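Local structure of inositol 2-dehydrogenase/D-chiro-inositol 3-dehydrogenase (Lactobacillus casei, 4MIY) at residues 156-161 with 234-239; 208-213 with 228-233. The protein catalyses the NAD-dependent oxidation of myo-inositol to 2-keto-myo-inositol and of D-chiro-inositol to its 1-keto product. All coordinates share one frame; numbering follows the deposited sequence.

Interaction 1: residues 156-161 with 234-239; sequences INPNVA and YGYEVK
Ile156 and Glu237 form an antiparallel, hydrogen-bonded pair where strand 148-156 runs out and strand 237-244 begins, in the C-terminal alpha/beta domain. Two backbone bonds close the pair: Ile156 N to Glu237 O at 2.9 Å, with an N-H...O angle of 158°, and Glu237 N back to Ile156 O. That second carbonyl is also approached by a C-H donor, Tyr236 CA lying 3.3 Å from Ile156 O. On the face carrying the Ile156 and Glu237 side chains, Tyr234 folds back and crosses Ile156 at about a right angle. With Ile156 CG2 anti to the backbone N (CG1 at chi1 -54°), this methyl is the branch that meets Tyr234 CE2, 3.6 Å away. The mixed sheet built from these strands is that of the C-terminal alpha/beta domain, beside the NAD-binding Rossmann domain, consistent with a Gfo/Idh/MocA family member. Tyr234 OH donates to Glu237 OE1 over 2.6 Å, on the anti side of the carboxylate, whose OE1 also forms a salt bridge to Arg261 of the third subunit. A leucine in place of Tyr234 would probably leave Glu237 OE1 without its hydroxyl donor and open a gap beside Ile156 CG2. Beyond the pair, Pro158 CD rests 3.4 Å from Gly235 O. Asn157 OD1 comes to the edge of the Tyr236 ring, 3.6 Å from Tyr236 CD1, with amide and ring planes 79° apart.

Interaction 2: residues 208-213 with 228-233; sequences LHDPQL and VHVTAQ
Asp210, Val228 and Gln212 bury the most surface here, and the carboxylate of Asp210 does most of the side-chain work. Its CG is anti to the backbone N (chi1 -166°), which carries the group across to the residues following strand 223-229. Asp210 OD1 takes the N-H of Val230 N at 2.9 Å on its syn side; the bond is nearly straight, 170° at the hydrogen. Asp210 OD2 accepts from the hydroxyl of Thr231, with Thr231 OG1 2.6 Å from Asp210 OD2 and nearly in line with the C-O bond, and more weakly from the Thr231 backbone N. Asp210 OD2 also lies at the edge of the His229 ring, near its plane, 3.3 Å from His229 CD2.

Two residues on from Asp210, Gln212 pairs with Val228 in an antiparallel hydrogen-bonded pair at the open end of the beta hairpin of strands 212-218 and 223-229. Gln212 N reaches Val228 O, and Val228 N reaches Gln212 O, each over 2.9 Å. Their CB atoms stand 4.4 Å apart on one face of the sheet, where Val228 also packs on Thr173 and Leu174 of helix 168-185. The Gln212 side chain turns back to its own segment, NE2 donating to His209 O. Between Asp210 and Gln212 the cis peptide before Pro211 redirects the chain, and Pro211 CB sits 3.3 Å from Val228 O.

With both oxygens of a buried carboxylate engaged by N-H and O-H donors, Asp210 is held against rotation, and these donors would probably favour its ionised form.

Both contacts lie at the same end of one mixed sheet in the C-terminal alpha/beta domain, their centres about 9 Å apart. Along the chain, interaction 2 is nested inside interaction 1: strand 148-156 comes first, then the hairpin of strands 212-218 and 223-229, then strand 237-244. Across the sheet, strand 148-156 stands between 237-244 and 223-229, so residues 156-161 of interaction 1 lie next to residues 228-233 of interaction 2. They meet directly: Pro158 O lies 2.9 Å from Gln233 N, a probable hydrogen bond, and Ile156 CG2 packs on Ala232 CB at 3.5 Å. Strand ends and the loops entering or leaving them are thus joined side by side, and both contacts also touch the second subunit of the four-chain assembly.

Interaction 1: residues 156-161 with 234-239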
loop_
_atom_site.group_PDB
_atom_site.type_symbol
_atom_site.label_atom_id
_atom_site.label_comp_id
_atom_site.label_asym_id
_atom_site.label_seq_id
_atom_site.Cartn_x
_atom_site.Cartn_y
_atom_site.Cartn_z
ATOM N N ILE A 156 -11.642 -10.611 -12.605
ATOM C CA ILE A 156 -12.597 -9.527 -12.571
ATOM C C ILE A 156 -12.571 -8.774 -13.908
ATOM O O ILE A 156 -11.546 -8.368 -14.385
ATOM C CB ILE A 156 -12.270 -8.548 -11.457
ATOM C CG1 ILE A 156 -12.141 -9.249 -10.106
ATOM C CG2 ILE A 156 -13.295 -7.469 -11.350
ATOM C CD1 ILE A 156 -13.331 -9.958 -9.670
ATOM N N ASN A 157 -13.733 -8.637 -14.508
ATOM C CA ASN A 157 -13.890 -7.958 -15.773
ATOM C C ASN A 157 -15.083 -7.017 -15.650
ATOM O O ASN A 157 -16.010 -7.310 -14.961
ATOM C CB ASN A 157 -14.083 -9.013 -16.860
ATOM C CG ASN A 157 -14.333 -8.436 -18.209
ATOM O OD1 ASN A 157 -13.425 -8.095 -18.923
ATOM N ND2 ASN A 157 -15.583 -8.325 -18.561
ATOM N N PRO A 158 -15.016 -5.868 -16.298
ATOM C CA PRO A 158 -16.057 -4.863 -16.039
ATOM C C PRO A 158 -17.450 -5.140 -16.651
ATOM O O PRO A 158 -18.437 -4.931 -16.020
ATOM C CB PRO A 158 -15.453 -3.602 -16.632
ATOM C CG PRO A 158 -14.383 -4.079 -17.579
ATOM C CD PRO A 158 -13.885 -5.335 -17.066
ATOM N N ASN A 159 -17.461 -5.630 -17.877
ATOM C CA ASN A 159 -18.688 -5.882 -18.620
ATOM C C ASN A 159 -18.418 -6.803 -19.804
ATOM O O ASN A 159 -17.317 -6.898 -20.256
ATOM C CB ASN A 159 -19.307 -4.570 -19.130
ATOM C CG ASN A 159 -20.262 -3.939 -18.140
ATOM O OD1 ASN A 159 -21.266 -4.525 -17.784
ATOM N ND2 ASN A 159 -19.962 -2.724 -17.716
ATOM N N VAL A 160 -19.449 -7.454 -20.295
ATOM C CA VAL A 160 -19.318 -8.367 -21.421
ATOM C C VAL A 160 -20.198 -8.023 -22.593
ATOM O O VAL A 160 -21.144 -7.315 -22.464
ATOM C CB VAL A 160 -19.541 -9.819 -21.017
ATOM C CG1 VAL A 160 -18.457 -10.232 -20.050
ATOM C CG2 VAL A 160 -20.905 -10.024 -20.413
ATOM N N ALA A 161 -19.814 -8.523 -23.751
ATOM C CA ALA A 161 -20.580 -8.291 -24.951
ATOM C C ALA A 161 -21.819 -9.145 -24.958
ATOM O O ALA A 161 -21.939 -10.071 -24.190
ATOM C CB ALA A 161 -19.758 -8.573 -26.129
ATOM N N TYR A 234 -16.264 -2.027 -12.226
ATOM C CA TYR A 234 -15.257 -1.091 -11.776
ATOM C C TYR A 234 -13.951 -1.137 -12.577
ATOM O O TYR A 234 -13.269 -0.185 -12.650
ATOM C CB TYR A 234 -14.960 -1.251 -10.273
ATOM C CG TYR A 234 -14.057 -2.393 -9.885
ATOM C CD1 TYR A 234 -12.701 -2.260 -9.921
ATOM C CD2 TYR A 234 -14.563 -3.587 -9.484
ATOM C CE1 TYR A 234 -11.886 -3.279 -9.578
ATOM C CE2 TYR A 234 -13.747 -4.619 -9.145
ATOM C CZ TYR A 234 -12.416 -4.452 -9.180
ATOM O OH TYR A 234 -11.569 -5.473 -8.859
ATOM N N GLY A 235 -13.634 -2.288 -13.130
ATOM C CA GLY A 235 -12.359 -2.510 -13.745
ATOM C C GLY A 235 -12.061 -3.939 -14.141
ATOM O O GLY A 235 -12.844 -4.809 -13.919
ATOM N N TYR A 236 -10.919 -4.110 -14.791
ATOM C CA TYR A 236 -10.344 -5.396 -15.075
ATOM C C TYR A 236 -9.221 -5.668 -14.088
ATOM O O TYR A 236 -8.316 -4.897 -13.964
ATOM C CB TYR A 236 -9.833 -5.512 -16.530
ATOM C CG TYR A 236 -9.341 -6.906 -16.831
ATOM C CD1 TYR A 236 -10.216 -7.887 -17.209
ATOM C CD2 TYR A 236 -8.016 -7.265 -16.671
ATOM C CE1 TYR A 236 -9.802 -9.136 -17.422
ATOM C CE2 TYR A 236 -7.604 -8.529 -16.891
ATOM C CZ TYR A 236 -8.493 -9.472 -17.242
ATOM O OH TYR A 236 -8.085 -10.755 -17.448
ATOM N N GLU A 237 -9.299 -6.784 -13.400
ATOM C CA GLU A 237 -8.315 -7.101 -12.397
ATOM C C GLU A 237 -8.098 -8.594 -12.239
ATOM O O GLU A 237 -9.024 -9.346 -12.231
ATOM C CB GLU A 237 -8.697 -6.435 -11.069
ATOM C CG GLU A 237 -7.630 -6.453 -10.033
ATOM C CD GLU A 237 -7.920 -5.546 -8.838
ATOM O OE1 GLU A 237 -8.980 -4.939 -8.759
ATOM O OE2 GLU A 237 -7.063 -5.491 -7.968
ATOM N N VAL A 238 -6.836 -8.975 -12.125
ATOM C CA VAL A 238 -6.423 -10.322 -11.810
ATOM C C VAL A 238 -5.745 -10.339 -10.431
ATOM O O VAL A 238 -4.816 -9.637 -10.206
ATOM C CB VAL A 238 -5.496 -10.863 -12.932
ATOM C CG1 VAL A 238 -4.849 -12.149 -12.570
ATOM C CG2 VAL A 238 -6.258 -11.010 -14.243
ATOM N N LYS A 239 -6.299 -11.111 -9.518
ATOM C CA LYS A 239 -5.767 -11.218 -8.172
ATOM C C LYS A 239 -5.355 -12.652 -7.895
ATOM O O LYS A 239 -5.954 -13.554 -8.378
ATOM C CB LYS A 239 -6.814 -10.804 -7.127
ATOM C CG LYS A 239 -7.495 -9.473 -7.360
ATOM C CD LYS A 239 -8.474 -9.225 -6.238
ATOM C CE LYS A 239 -9.263 -7.934 -6.396
ATOM N NZ LYS A 239 -9.976 -7.587 -5.183
#

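Interaction 2: residues 208-213 with 228-233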
loop_
_atom_site.group_PDB
_atom_site.type_symbol
_atom_site.label_atom_id
_atom_site.label_comp_id
_atom_site.label_asym_id
_atom_site.label_seq_id
_atom_site.Cartn_x
_atom_site.Cartn_y
_atom_site.Cartn_z
ATOM N N LEU A 208 -26.449 -16.389 -18.703
ATOM C CA LEU A 208 -25.206 -16.114 -18.005
ATOM C C LEU A 208 -25.394 -15.946 -16.538
ATOM O O LEU A 208 -26.139 -15.108 -16.102
ATOM C CB LEU A 208 -24.584 -14.858 -18.566
ATOM C CG LEU A 208 -23.329 -14.368 -17.863
ATOM C CD1 LEU A 208 -22.275 -15.430 -17.985
ATOM C CD2 LEU A 208 -22.877 -13.040 -18.453
ATOM N N HIS A 209 -24.715 -16.787 -15.788
ATOM C CA HIS A 209 -24.617 -16.630 -14.360
ATOM C C HIS A 209 -23.369 -15.835 -14.051
ATOM O O HIS A 209 -22.325 -16.134 -14.552
ATOM C CB HIS A 209 -24.490 -17.968 -13.678
ATOM C CG HIS A 209 -25.692 -18.832 -13.824
ATOM N ND1 HIS A 209 -26.703 -18.860 -12.896
ATOM C CD2 HIS A 209 -26.043 -19.703 -14.792
ATOM C CE1 HIS A 209 -27.620 -19.726 -13.280
ATOM N NE2 HIS A 209 -27.246 -20.251 -14.429
ATOM N N ASP A 210 -23.533 -14.816 -13.234
ATOM C CA ASP A 210 -22.442 -13.993 -12.782
ATOM C C ASP A 210 -22.781 -13.408 -11.429
ATOM O O ASP A 210 -23.785 -12.807 -11.261
ATOM C CB ASP A 210 -22.188 -12.882 -13.771
ATOM C CG ASP A 210 -20.854 -12.178 -13.554
ATOM O OD1 ASP A 210 -19.841 -12.854 -13.467
ATOM O OD2 ASP A 210 -20.868 -10.976 -13.499
ATOM N N PRO A 211 -21.891 -13.577 -10.467
ATOM C CA PRO A 211 -20.584 -14.204 -10.548
ATOM C C PRO A 211 -20.606 -15.704 -10.506
ATOM O O PRO A 211 -21.640 -16.257 -10.352
ATOM C CB PRO A 211 -19.860 -13.623 -9.327
ATOM C CG PRO A 211 -20.840 -13.283 -8.446
ATOM C CD PRO A 211 -22.030 -12.827 -9.239
ATOM N N GLN A 212 -19.453 -16.331 -10.662
ATOM C CA GLN A 212 -19.300 -17.765 -10.505
ATOM C C GLN A 212 -18.135 -18.051 -9.577
ATOM O O GLN A 212 -17.164 -17.336 -9.589
ATOM C CB GLN A 212 -19.102 -18.478 -11.843
ATOM C CG GLN A 212 -20.259 -18.286 -12.762
ATOM C CD GLN A 212 -20.225 -19.096 -14.010
ATOM O OE1 GLN A 212 -19.660 -20.144 -14.064
ATOM N NE2 GLN A 212 -20.866 -18.591 -15.019
ATOM N N LEU A 213 -18.262 -19.068 -8.763
ATOM C CA LEU A 213 -17.195 -19.486 -7.901
ATOM C C LEU A 213 -16.698 -20.830 -8.367
ATOM O O LEU A 213 -17.478 -21.728 -8.517
ATOM C CB LEU A 213 -17.688 -19.589 -6.488
ATOM C CG LEU A 213 -18.147 -18.275 -5.842
ATOM C CD1 LEU A 213 -18.852 -18.526 -4.560
ATOM C CD2 LEU A 213 -16.976 -17.372 -5.609
ATOM N N VAL A 228 -14.940 -15.621 -10.351
ATOM C CA VAL A 228 -15.105 -15.123 -11.699
ATOM C C VAL A 228 -16.257 -14.121 -11.678
ATOM O O VAL A 228 -17.308 -14.442 -11.290
ATOM C CB VAL A 228 -15.384 -16.264 -12.696
ATOM C CG1 VAL A 228 -15.732 -15.732 -14.053
ATOM C CG2 VAL A 228 -14.224 -17.183 -12.787
ATOM N N HIS A 229 -15.974 -12.896 -12.059
ATOM C CA HIS A 229 -16.935 -11.821 -11.982
ATOM C C HIS A 229 -16.758 -10.920 -13.169
ATOM O O HIS A 229 -15.916 -10.099 -13.181
ATOM C CB HIS A 229 -16.764 -11.019 -10.681
ATOM C CG HIS A 229 -17.882 -10.072 -10.396
ATOM N ND1 HIS A 229 -17.823 -9.133 -9.406
ATOM C CD2 HIS A 229 -19.085 -9.920 -10.984
ATOM C CE1 HIS A 229 -18.940 -8.443 -9.395
ATOM N NE2 HIS A 229 -19.730 -8.907 -10.332
ATOM N N VAL A 230 -17.614 -11.088 -14.165
ATOM C CA VAL A 230 -17.406 -10.476 -15.467
ATOM C C VAL A 230 -18.287 -9.264 -15.789
ATOM O O VAL A 230 -18.145 -8.663 -16.812
ATOM C CB VAL A 230 -17.475 -11.523 -16.617
ATOM C CG1 VAL A 230 -16.477 -12.617 -16.407
ATOM C CG2 VAL A 230 -18.854 -12.081 -16.766
ATOM N N THR A 231 -19.159 -8.916 -14.865
ATOM C CA THR A 231 -19.949 -7.704 -14.949
ATOM C C THR A 231 -19.689 -6.770 -13.763
ATOM O O THR A 231 -20.540 -6.061 -13.330
ATOM C CB THR A 231 -21.480 -7.984 -15.046
ATOM O OG1 THR A 231 -21.937 -8.620 -13.868
ATOM C CG2 THR A 231 -21.811 -8.859 -16.208
ATOM N N ALA A 232 -18.464 -6.803 -13.287
ATOM C CA ALA A 232 -18.068 -6.142 -12.076
ATOM C C ALA A 232 -18.074 -4.632 -12.088
ATOM O O ALA A 232 -17.984 -4.045 -11.068
ATOM C CB ALA A 232 -16.686 -6.634 -11.684
ATOM N N GLN A 233 -18.136 -4.059 -13.278
ATOM C CA GLN A 233 -18.228 -2.633 -13.546
ATOM C C GLN A 233 -16.949 -1.794 -13.329
ATOM O O GLN A 233 -16.600 -0.997 -14.131
ATOM C CB GLN A 233 -19.409 -1.974 -12.819
ATOM C CG GLN A 233 -20.755 -2.645 -13.035
ATOM C CD GLN A 233 -21.163 -2.708 -14.479
ATOM O OE1 GLN A 233 -21.274 -1.716 -15.125
ATOM N NE2 GLN A 233 -21.383 -3.890 -14.967
#